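Local coordinates for protein nucleocapsid (Crimean-congo hemorrhagic fever virus, PDB 4AKL) that probably binds single- and double-stranded RNA, helps to package the viral genome, and may also cut DNA without sequence preference, at residues A[149-154]-A[471-476]; A[171-176]-A[450-455]; A[121-126]-A[300-305]; A[142-147]-A[462-467]. All coordinates share one frame; numbering follows the deposited sequence. Where two conformers were deposited one is given.

Interaction 1. Residues A[149-154]-A[471-476]; sequences SNKVLA and NVKGNA
K473 NZ is gripped by two backbone carbonyls: a hydrogen bond of 2.8 Å to S149 O across the contact, and a weak one to N471 O, two residues back in its own segment. The ammonium approaches S149 O from above the carbonyl plane. The K473 chain reaches this point because CG almost eclipses the backbone N (chi1 4°), the carbons beyond run extended, and a last bend at chi4 (-50°) tips NZ towards the two oxygens. K151 crosses this aliphatic run obliquely, its NZ 3.6 Å from K473 CD, while the two like-charged NZ atoms stay apart.

K473 is also held through its main chain. Its N donates to N150 O, in the carbonyl plane and on a lone pair, over a longish 3.3 Å, and its O receives V152 N at 3.0 Å. The CA-H of V472 also points at N150 O. V152 points towards the other segment. Its CG1 meets V472 CG1 at 3.7 Å and comes near A476 CB, and CG2 lies 3.5 Å from N475 O; A476 in turn leans on H456, L459 and V460 of helix 450-460. G474, at a positive phi of 118°, passes beside V152 without a side chain. K473 bonding to the residues before and after K151 is the pattern of a single parallel beta bridge, which precedes the small parallel sheet of strands 155-156 and 480-481.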
# COMPACT_ATOMS: atom_id res chain seq x y z
N SER A 149 -12.50 2.00 2.87
CA SER A 149 -13.36 1.53 1.79
C SER A 149 -14.31 2.60 1.24
O SER A 149 -15.22 2.28 0.51
CB SER A 149 -14.21 0.39 2.30
OG SER A 149 -15.36 0.91 2.99
N ASN A 150 -14.09 3.88 1.61
CA ASN A 150 -14.92 4.97 1.08
C ASN A 150 -14.26 5.37 -0.26
O ASN A 150 -13.64 4.49 -0.91
CB ASN A 150 -15.03 6.11 2.11
CG ASN A 150 -16.16 5.89 3.13
OD1 ASN A 150 -16.67 4.75 3.34
ND2 ASN A 150 -16.58 7.01 3.76
N LYS A 151 -14.39 6.65 -0.68
CA LYS A 151 -13.82 7.16 -1.93
C LYS A 151 -12.72 8.19 -1.64
O LYS A 151 -12.62 8.72 -0.51
CB LYS A 151 -14.93 7.79 -2.78
CG LYS A 151 -16.03 6.82 -3.22
CD LYS A 151 -17.12 7.50 -4.05
CE LYS A 151 -18.19 6.49 -4.47
NZ LYS A 151 -17.58 5.34 -5.23
N VAL A 152 -11.92 8.50 -2.66
CA VAL A 152 -10.88 9.54 -2.53
C VAL A 152 -11.55 10.89 -2.23
O VAL A 152 -12.69 11.08 -2.56
CB VAL A 152 -9.96 9.64 -3.79
CG1 VAL A 152 -9.28 8.30 -4.08
CG2 VAL A 152 -10.72 10.17 -5.02
N LEU A 153 -10.82 11.82 -1.60
CA LEU A 153 -11.35 13.20 -1.37
C LEU A 153 -11.53 13.93 -2.71
O LEU A 153 -10.62 13.94 -3.53
CB LEU A 153 -10.42 14.00 -0.45
CG LEU A 153 -10.12 13.46 0.97
CD1 LEU A 153 -8.99 14.24 1.67
CD2 LEU A 153 -11.38 13.49 1.82
N ALA A 154 -12.71 14.50 -2.93
CA ALA A 154 -13.00 15.31 -4.13
C ALA A 154 -12.27 16.64 -4.05
O ALA A 154 -11.75 17.13 -5.04
CB ALA A 154 -14.50 15.57 -4.25
N ASN A 471 -8.97 -0.65 -0.81
CA ASN A 471 -10.40 -0.56 -1.29
C ASN A 471 -11.01 0.83 -1.38
O ASN A 471 -12.21 0.97 -1.43
CB ASN A 471 -11.33 -1.45 -0.42
CG ASN A 471 -11.04 -2.88 -0.56
OD1 ASN A 471 -10.93 -3.39 -1.68
ND2 ASN A 471 -10.89 -3.58 0.57
N VAL A 472 -10.18 1.87 -1.37
CA VAL A 472 -10.61 3.24 -1.61
C VAL A 472 -10.74 3.36 -3.15
O VAL A 472 -9.85 2.91 -3.90
CB VAL A 472 -9.62 4.29 -0.97
CG1 VAL A 472 -9.83 5.63 -1.52
CG2 VAL A 472 -9.80 4.33 0.51
N LYS A 473 -11.85 3.95 -3.59
CA LYS A 473 -12.21 4.03 -5.00
C LYS A 473 -12.08 5.46 -5.51
O LYS A 473 -12.42 6.44 -4.80
CB LYS A 473 -13.66 3.46 -5.27
CG LYS A 473 -14.41 3.03 -3.99
CD LYS A 473 -15.79 2.40 -4.15
CE LYS A 473 -16.33 1.91 -2.75
NZ LYS A 473 -15.29 1.04 -2.00
N GLY A 474 -11.59 5.57 -6.75
CA GLY A 474 -11.44 6.84 -7.45
C GLY A 474 -9.99 7.13 -7.79
O GLY A 474 -9.14 6.29 -7.66
N ASN A 475 -9.75 8.36 -8.23
CA ASN A 475 -8.45 8.83 -8.64
C ASN A 475 -8.09 9.97 -7.69
O ASN A 475 -8.68 11.06 -7.76
CB ASN A 475 -8.52 9.28 -10.11
CG ASN A 475 -7.17 9.82 -10.65
OD1 ASN A 475 -6.08 9.42 -10.19
ND2 ASN A 475 -7.26 10.74 -11.63
N ALA A 476 -7.15 9.70 -6.78
CA ALA A 476 -6.68 10.72 -5.83
C ALA A 476 -6.28 12.01 -6.55
O ALA A 476 -6.63 13.11 -6.12
CB ALA A 476 -5.52 10.20 -5.00

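Interaction 2. Residues A[171-176]-A[450-455]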
# COMPACT_ATOMS: atom_id res chain seq x y z
N SER A 171 0.75 17.93 -11.06
CA SER A 171 1.16 17.92 -12.48
C SER A 171 2.26 16.89 -12.75
O SER A 171 2.26 16.18 -13.79
CB SER A 171 1.65 19.30 -12.91
OG SER A 171 0.64 20.29 -12.70
N ASP A 172 3.22 16.80 -11.83
CA ASP A 172 4.27 15.83 -12.00
C ASP A 172 3.71 14.43 -11.74
O ASP A 172 4.12 13.45 -12.38
CB ASP A 172 5.43 16.10 -11.05
CG ASP A 172 6.58 15.15 -11.27
OD1 ASP A 172 7.08 15.07 -12.41
OD2 ASP A 172 6.95 14.50 -10.31
N MET A 173 2.79 14.33 -10.79
CA MET A 173 2.20 13.03 -10.45
C MET A 173 1.41 12.54 -11.65
O MET A 173 1.58 11.39 -12.03
CB MET A 173 1.35 13.10 -9.16
CG MET A 173 2.16 13.39 -7.91
SD MET A 173 1.31 14.15 -6.49
CE MET A 173 0.31 12.79 -5.88
N ILE A 174 0.60 13.40 -12.27
CA ILE A 174 -0.18 13.03 -13.49
C ILE A 174 0.73 12.73 -14.69
O ILE A 174 0.45 11.82 -15.48
CB ILE A 174 -1.23 14.12 -13.88
CG1 ILE A 174 -2.30 14.28 -12.77
CG2 ILE A 174 -1.97 13.77 -15.23
CD1 ILE A 174 -3.22 15.54 -12.95
N ARG A 175 1.81 13.51 -14.86
CA ARG A 175 2.87 13.20 -15.83
C ARG A 175 3.38 11.75 -15.65
O ARG A 175 3.54 11.02 -16.63
CB ARG A 175 4.05 14.17 -15.71
CG ARG A 175 5.23 13.90 -16.67
CD ARG A 175 6.45 14.73 -16.30
NE ARG A 175 7.11 14.23 -15.08
CZ ARG A 175 8.03 13.26 -15.03
NH1 ARG A 175 8.45 12.63 -16.12
NH2 ARG A 175 8.55 12.93 -13.85
N ARG A 176 3.62 11.35 -14.38
CA ARG A 176 4.11 9.99 -14.03
C ARG A 176 3.07 8.91 -14.31
O ARG A 176 3.35 7.89 -14.94
CB ARG A 176 4.57 9.91 -12.55
CG ARG A 176 5.89 10.61 -12.27
CD ARG A 176 6.13 10.86 -10.74
NE ARG A 176 7.29 11.71 -10.58
CZ ARG A 176 8.56 11.31 -10.60
NH1 ARG A 176 8.87 10.02 -10.75
NH2 ARG A 176 9.54 12.21 -10.47
N ALA A 450 9.15 10.55 -2.46
CA ALA A 450 8.46 10.29 -1.17
C ALA A 450 7.34 11.30 -0.83
O ALA A 450 6.28 10.92 -0.41
CB ALA A 450 9.46 10.28 0.00
N SER A 451 7.60 12.58 -1.02
CA SER A 451 6.61 13.63 -0.71
C SER A 451 5.38 13.53 -1.59
O SER A 451 4.29 13.84 -1.13
CB SER A 451 7.25 15.02 -0.83
OG SER A 451 7.78 15.18 -2.14
N GLU A 452 5.55 13.12 -2.85
CA GLU A 452 4.40 12.85 -3.74
C GLU A 452 3.56 11.64 -3.29
O GLU A 452 2.32 11.72 -3.32
CB GLU A 452 4.84 12.68 -5.19
CG GLU A 452 5.31 13.97 -5.77
CD GLU A 452 5.75 13.88 -7.18
OE1 GLU A 452 5.63 12.82 -7.77
OE2 GLU A 452 6.22 14.91 -7.72
N HIS A 453 4.23 10.56 -2.85
CA HIS A 453 3.60 9.36 -2.28
C HIS A 453 2.78 9.82 -1.05
O HIS A 453 1.64 9.43 -0.87
CB HIS A 453 4.75 8.37 -1.95
CG HIS A 453 4.35 7.04 -1.38
ND1 HIS A 453 3.52 6.14 -2.04
CD2 HIS A 453 4.73 6.42 -0.24
CE1 HIS A 453 3.39 5.05 -1.30
NE2 HIS A 453 4.11 5.19 -0.20
N LEU A 454 3.40 10.68 -0.21
CA LEU A 454 2.71 11.19 0.96
C LEU A 454 1.45 12.02 0.59
O LEU A 454 0.43 11.83 1.18
CB LEU A 454 3.62 12.02 1.84
CG LEU A 454 4.70 11.29 2.66
CD1 LEU A 454 5.64 12.38 3.27
CD2 LEU A 454 4.15 10.30 3.77
N LEU A 455 1.55 12.91 -0.38
CA LEU A 455 0.38 13.69 -0.83
C LEU A 455 -0.75 12.81 -1.36
O LEU A 455 -1.92 13.03 -1.06
CB LEU A 455 0.78 14.70 -1.92
CG LEU A 455 -0.33 15.66 -2.44
CD1 LEU A 455 -0.94 16.46 -1.32
CD2 LEU A 455 0.19 16.59 -3.55
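Helices 163-181 and 450-460 cross almost at right angles here, the axes of the two short segments passing 11.0 Å apart at an angle of 94°. This crossed helix pair is joined by a salt-bridge network of D172, R175, R176 and E452, with M173 alongside it.

D172 leaves its helix with CG anti to the backbone N, and each of its oxygens serves one arginine. R175 grips OD1 side-on through both NE and NH2, with OD1 in its guanidinium plane. R176 NE donates to OD2 at 2.8 Å along a nearly straight line (175°), meeting that oxygen from above the carboxylate plane. The guanidinium of R176 is fixed further by NH1, which bonds to M446 O. E452 extends from the second helix to meet this group at about a right angle. Its OE2 comes within 2.7 Å of D172 OD2, so close that one of the two acids probably carries a proton. E452 OE1 lies 3.4 Å from R176 NE but well out of the guanidinium plane, so this salt bridge rests on charge alone and no N-H points at the oxygen. The neighbouring arginines would be expected to offset the negative charge gathered on the two buried acids.

M173 and E452 run antiparallel, side by side, with M173 CG 3.5 Å from E452 OE1 and M173 SD resting 4.0 Å from L455 CD2. F434 and M169 also touch E452. A bend at chi3 (72°) lays the methionine's terminal methyl on the backbone of helix 450-460, where M173 CE meets E452 O at 3.4 Å.

Interaction 3. Residues A[121-126]-A[300-305]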
# COMPACT_ATOMS: atom_id res chain seq x y z
N GLU A 121 -1.18 -11.32 -10.39
CA GLU A 121 -1.76 -12.23 -9.40
C GLU A 121 -0.98 -12.11 -8.08
O GLU A 121 -1.57 -12.14 -7.03
CB GLU A 121 -1.71 -13.70 -9.86
CG GLU A 121 -2.65 -14.17 -10.99
CD GLU A 121 -2.17 -13.82 -12.43
OE1 GLU A 121 -1.03 -13.32 -12.62
OE2 GLU A 121 -2.99 -14.06 -13.37
N GLN A 122 0.35 -11.95 -8.18
CA GLN A 122 1.21 -11.72 -7.00
C GLN A 122 0.81 -10.43 -6.28
O GLN A 122 0.85 -10.41 -5.05
CB GLN A 122 2.69 -11.69 -7.39
CG GLN A 122 3.21 -13.04 -7.93
CD GLN A 122 4.60 -12.94 -8.47
OE1 GLN A 122 4.84 -12.19 -9.38
NE2 GLN A 122 5.54 -13.71 -7.90
N LEU A 123 0.41 -9.39 -7.02
CA LEU A 123 -0.07 -8.14 -6.40
C LEU A 123 -1.40 -8.36 -5.73
O LEU A 123 -1.57 -7.95 -4.57
CB LEU A 123 -0.24 -6.97 -7.39
CG LEU A 123 0.98 -6.38 -8.04
CD1 LEU A 123 0.67 -5.27 -9.03
CD2 LEU A 123 1.95 -5.87 -6.91
N PHE A 124 -2.36 -9.00 -6.45
CA PHE A 124 -3.69 -9.22 -5.86
C PHE A 124 -3.63 -10.08 -4.64
O PHE A 124 -4.27 -9.75 -3.64
CB PHE A 124 -4.66 -9.84 -6.86
CG PHE A 124 -5.13 -8.90 -7.93
CD1 PHE A 124 -5.10 -7.50 -7.76
CD2 PHE A 124 -5.63 -9.40 -9.10
CE1 PHE A 124 -5.57 -6.67 -8.77
CE2 PHE A 124 -6.09 -8.55 -10.10
CZ PHE A 124 -6.05 -7.18 -9.92
N ASN A 125 -2.84 -11.17 -4.68
CA ASN A 125 -2.68 -12.06 -3.56
C ASN A 125 -2.12 -11.33 -2.33
O ASN A 125 -2.57 -11.58 -1.21
CB ASN A 125 -1.78 -13.24 -3.96
CG ASN A 125 -1.57 -14.26 -2.82
OD1 ASN A 125 -0.90 -13.97 -1.82
ND2 ASN A 125 -2.12 -15.45 -2.99
N TYR A 126 -1.16 -10.42 -2.55
CA TYR A 126 -0.58 -9.69 -1.44
C TYR A 126 -1.65 -8.78 -0.80
O TYR A 126 -1.72 -8.68 0.39
CB TYR A 126 0.64 -8.85 -1.94
CG TYR A 126 1.03 -7.72 -1.01
CD1 TYR A 126 0.43 -6.50 -1.10
CD2 TYR A 126 1.98 -7.90 -0.03
CE1 TYR A 126 0.80 -5.44 -0.25
CE2 TYR A 126 2.36 -6.84 0.85
CZ TYR A 126 1.75 -5.62 0.74
OH TYR A 126 2.09 -4.52 1.56
N GLN A 300 -3.08 0.34 -8.16
CA GLN A 300 -3.75 0.18 -6.87
C GLN A 300 -3.10 -1.02 -6.16
O GLN A 300 -2.83 -0.96 -4.94
CB GLN A 300 -5.26 -0.04 -7.03
CG GLN A 300 -6.09 0.07 -5.73
CD GLN A 300 -6.25 1.51 -5.20
OE1 GLN A 300 -5.47 2.40 -5.52
NE2 GLN A 300 -7.28 1.73 -4.37
N GLY A 301 -2.83 -2.09 -6.93
CA GLY A 301 -2.27 -3.32 -6.37
C GLY A 301 -0.81 -3.23 -5.91
O GLY A 301 -0.36 -4.08 -5.16
N ALA A 302 -0.07 -2.22 -6.35
CA ALA A 302 1.29 -2.05 -5.83
C ALA A 302 1.37 -1.21 -4.55
O ALA A 302 2.47 -1.05 -4.03
CB ALA A 302 2.21 -1.46 -6.90
N GLN A 303 0.26 -0.65 -4.06
CA GLN A 303 0.30 0.20 -2.86
C GLN A 303 0.71 -0.62 -1.66
O GLN A 303 0.11 -1.67 -1.38
CB GLN A 303 -1.07 0.85 -2.55
CG GLN A 303 -1.32 2.17 -3.26
CD GLN A 303 -2.74 2.64 -3.12
OE1 GLN A 303 -3.44 2.28 -2.14
NE2 GLN A 303 -3.19 3.43 -4.07
N ILE A 304 1.71 -0.15 -0.95
CA ILE A 304 2.21 -0.89 0.17
C ILE A 304 1.20 -0.82 1.34
O ILE A 304 0.60 0.19 1.58
CB ILE A 304 3.64 -0.42 0.48
CG1 ILE A 304 4.19 -1.22 1.65
CG2 ILE A 304 3.71 1.11 0.76
CD1 ILE A 304 5.75 -1.06 1.77
N ASP A 305 0.99 -1.94 2.00
CA ASP A 305 0.37 -1.95 3.27
C ASP A 305 1.51 -1.92 4.28
O ASP A 305 2.22 -2.93 4.48
CB ASP A 305 -0.50 -3.19 3.46
CG ASP A 305 -1.24 -3.17 4.80
OD1 ASP A 305 -0.71 -2.54 5.74
OD2 ASP A 305 -2.35 -3.77 4.90
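This is a partly buried helix-to-loop contact near the middle of the chain, where helix 120-136 lies against the end of helix 295-301 and the short link to helix 306-316. At one end L123 packs on main chain. Its CD2 touches G301 O at 3.4 Å and reaches A302 CB at 4.4 Å, while CB and CD1 also lie against the G301 peptide. G301 has no side chain, so the two backbones close in to 5.3 Å between L123 CA and G301 CA.

At the other end Y126, its CG anti to the backbone N (chi1 161°), stretches across to the loop, its hydroxyl end-on to the main chain at D305. D305 N donates to Y126 OH at 2.8 Å with an angle of 156°, arriving at the ring edge in the ring plane; Q303 O lies near the same edge, 4.0 Å from CE1. The phenol oxygen is hydrogen-bonded to S309 OG as well, and D305 CB passes 3.5 Å from it. D305 OD2 pairs with R134 in a salt bridge and with N468 in a hydrogen bond. The tyrosine thus fixes the main chain of a residue whose side chain caps a backbone N of the following helix, the classic N-cap, here of helix 306-316.

Interaction 4. Residues A[142-147]-A[462-467]; sequences NANTAA and KQSPFQ
An ST turn sits at the heart of this buried contact between two loops: S464 opens a type I beta turn running to Q467, and its OG, anti to the backbone N (chi1 163°), accepts from F466 N at 3.0 Å. The same hydroxyl may donate to N144 O, 3.1 Å from S464 OG, though its one proton has another acceptor within reach. S464 CB and N144 CB touch beside it at 3.7 Å.

The amide of Q467 joins the segments. NE2 donates almost straight (166°) to A143 O at 2.9 Å, with that oxygen close to the amide plane but the donor well above the carbonyl plane. OE1, at the other end of the amide, accepts from Q463 N in plane at 2.8 Å and more weakly from S464 N, so both ends are held and the flip of the group is fixed. A143 O has a second donor in A146 N, part of the short 3-10 turn.

F466 brings its CB against T145 CG2 at 4.0 Å, whereas its ring turns off to C391 and A83. F466 O is held by R134. On the other loop N142 ND2 and N144 ND2 both donate to E79 OE2, so that E79 of helix 77-83 ties N142 and N144 together at the start of the loop 142-147. Farther along, the loops draw together once more, where the CA-H of Q467 points at A146 O over 3.3 Å.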
# COMPACT_ATOMS: atom_id res chain seq x y z
N ASN A 142 -9.61 0.83 15.97
CA ASN A 142 -10.17 2.18 15.79
C ASN A 142 -10.08 2.53 14.30
O ASN A 142 -9.54 1.73 13.51
CB ASN A 142 -9.50 3.27 16.68
CG ASN A 142 -7.96 3.43 16.45
OD1 ASN A 142 -7.35 3.03 15.40
ND2 ASN A 142 -7.31 4.06 17.44
N ALA A 143 -10.58 3.70 13.92
CA ALA A 143 -10.57 4.13 12.51
C ALA A 143 -9.14 4.29 11.99
O ALA A 143 -8.90 4.04 10.83
CB ALA A 143 -11.35 5.43 12.32
N ASN A 144 -8.21 4.70 12.85
CA ASN A 144 -6.78 4.85 12.45
C ASN A 144 -6.14 3.52 12.07
O ASN A 144 -5.14 3.52 11.40
CB ASN A 144 -5.96 5.50 13.58
CG ASN A 144 -6.32 6.99 13.81
OD1 ASN A 144 -6.87 7.70 12.92
ND2 ASN A 144 -5.98 7.49 15.03
N THR A 145 -6.71 2.39 12.51
CA THR A 145 -6.16 1.06 12.22
C THR A 145 -7.07 0.22 11.33
O THR A 145 -7.01 -1.01 11.34
CB THR A 145 -5.86 0.33 13.55
OG1 THR A 145 -7.04 0.36 14.40
CG2 THR A 145 -4.62 1.00 14.27
N ALA A 146 -7.93 0.90 10.56
CA ALA A 146 -8.93 0.25 9.71
C ALA A 146 -8.48 0.11 8.28
O ALA A 146 -7.54 0.78 7.85
CB ALA A 146 -10.32 1.06 9.74
N ALA A 147 -9.16 -0.80 7.57
CA ALA A 147 -9.08 -0.88 6.11
C ALA A 147 -10.11 0.07 5.55
O ALA A 147 -11.29 -0.08 5.81
CB ALA A 147 -9.33 -2.30 5.63
N LYS A 462 -6.14 8.98 3.85
CA LYS A 462 -5.45 8.37 4.97
C LYS A 462 -5.13 9.44 5.97
O LYS A 462 -4.61 10.48 5.61
CB LYS A 462 -4.16 7.62 4.56
CG LYS A 462 -4.41 6.37 3.70
CD LYS A 462 -3.14 5.70 3.10
CE LYS A 462 -2.25 5.06 4.19
NZ LYS A 462 -1.16 4.10 3.72
N GLN A 463 -5.47 9.18 7.22
CA GLN A 463 -5.15 10.04 8.33
C GLN A 463 -4.30 9.34 9.42
O GLN A 463 -4.21 9.83 10.55
CB GLN A 463 -6.42 10.59 8.91
CG GLN A 463 -7.11 11.49 7.93
CD GLN A 463 -8.30 12.13 8.48
OE1 GLN A 463 -8.96 12.83 7.75
NE2 GLN A 463 -8.61 11.92 9.77
N SER A 464 -3.71 8.20 9.07
CA SER A 464 -2.82 7.44 9.90
C SER A 464 -1.98 6.57 8.99
O SER A 464 -2.48 6.14 7.92
CB SER A 464 -3.61 6.56 10.86
OG SER A 464 -2.82 5.53 11.44
N PRO A 465 -0.71 6.30 9.39
CA PRO A 465 0.10 5.32 8.68
C PRO A 465 -0.39 3.87 8.77
O PRO A 465 0.05 3.05 7.96
CB PRO A 465 1.50 5.44 9.33
CG PRO A 465 1.31 6.12 10.58
CD PRO A 465 0.04 6.95 10.48
N PHE A 466 -1.30 3.57 9.74
CA PHE A 466 -1.77 2.21 9.98
C PHE A 466 -3.07 1.84 9.28
O PHE A 466 -3.56 0.76 9.49
CB PHE A 466 -1.86 1.96 11.48
CG PHE A 466 -0.55 2.15 12.13
CD1 PHE A 466 0.41 1.18 12.05
CD2 PHE A 466 -0.25 3.34 12.78
CE1 PHE A 466 1.72 1.37 12.63
CE2 PHE A 466 1.02 3.53 13.35
CZ PHE A 466 2.00 2.52 13.27
N GLN A 467 -3.57 2.73 8.45
CA GLN A 467 -4.70 2.46 7.58
C GLN A 467 -4.28 1.80 6.31
O GLN A 467 -3.24 2.10 5.78
CB GLN A 467 -5.46 3.77 7.24
CG GLN A 467 -6.36 4.20 8.34
CD GLN A 467 -6.72 5.67 8.30
OE1 GLN A 467 -6.06 6.50 7.65
NE2 GLN A 467 -7.78 6.01 9.04

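Overall arrangement
The four contacts tie the region 121-176 to later chain, three of them to the C-terminal part from 450 onwards. The first partners follow in the order of interactions 3, 4, 1 and 2, the second as 3, 2, 4 and 1, so interaction 2 is nested within the loops closed by interactions 1 and 4, while interaction 3 crosses all the others. Centres lie about 14 Å apart for interactions 1 and 4 and about 21 Å for 2 and 4. R134 of helix 120-136 bonds to D305 of interaction 3 and F466 of interaction 4. Helix 450-460 belongs to interaction 2, and its continuation supplies interactions 4 and 1, weaving the C-terminal end into this mostly helical nucleocapsid.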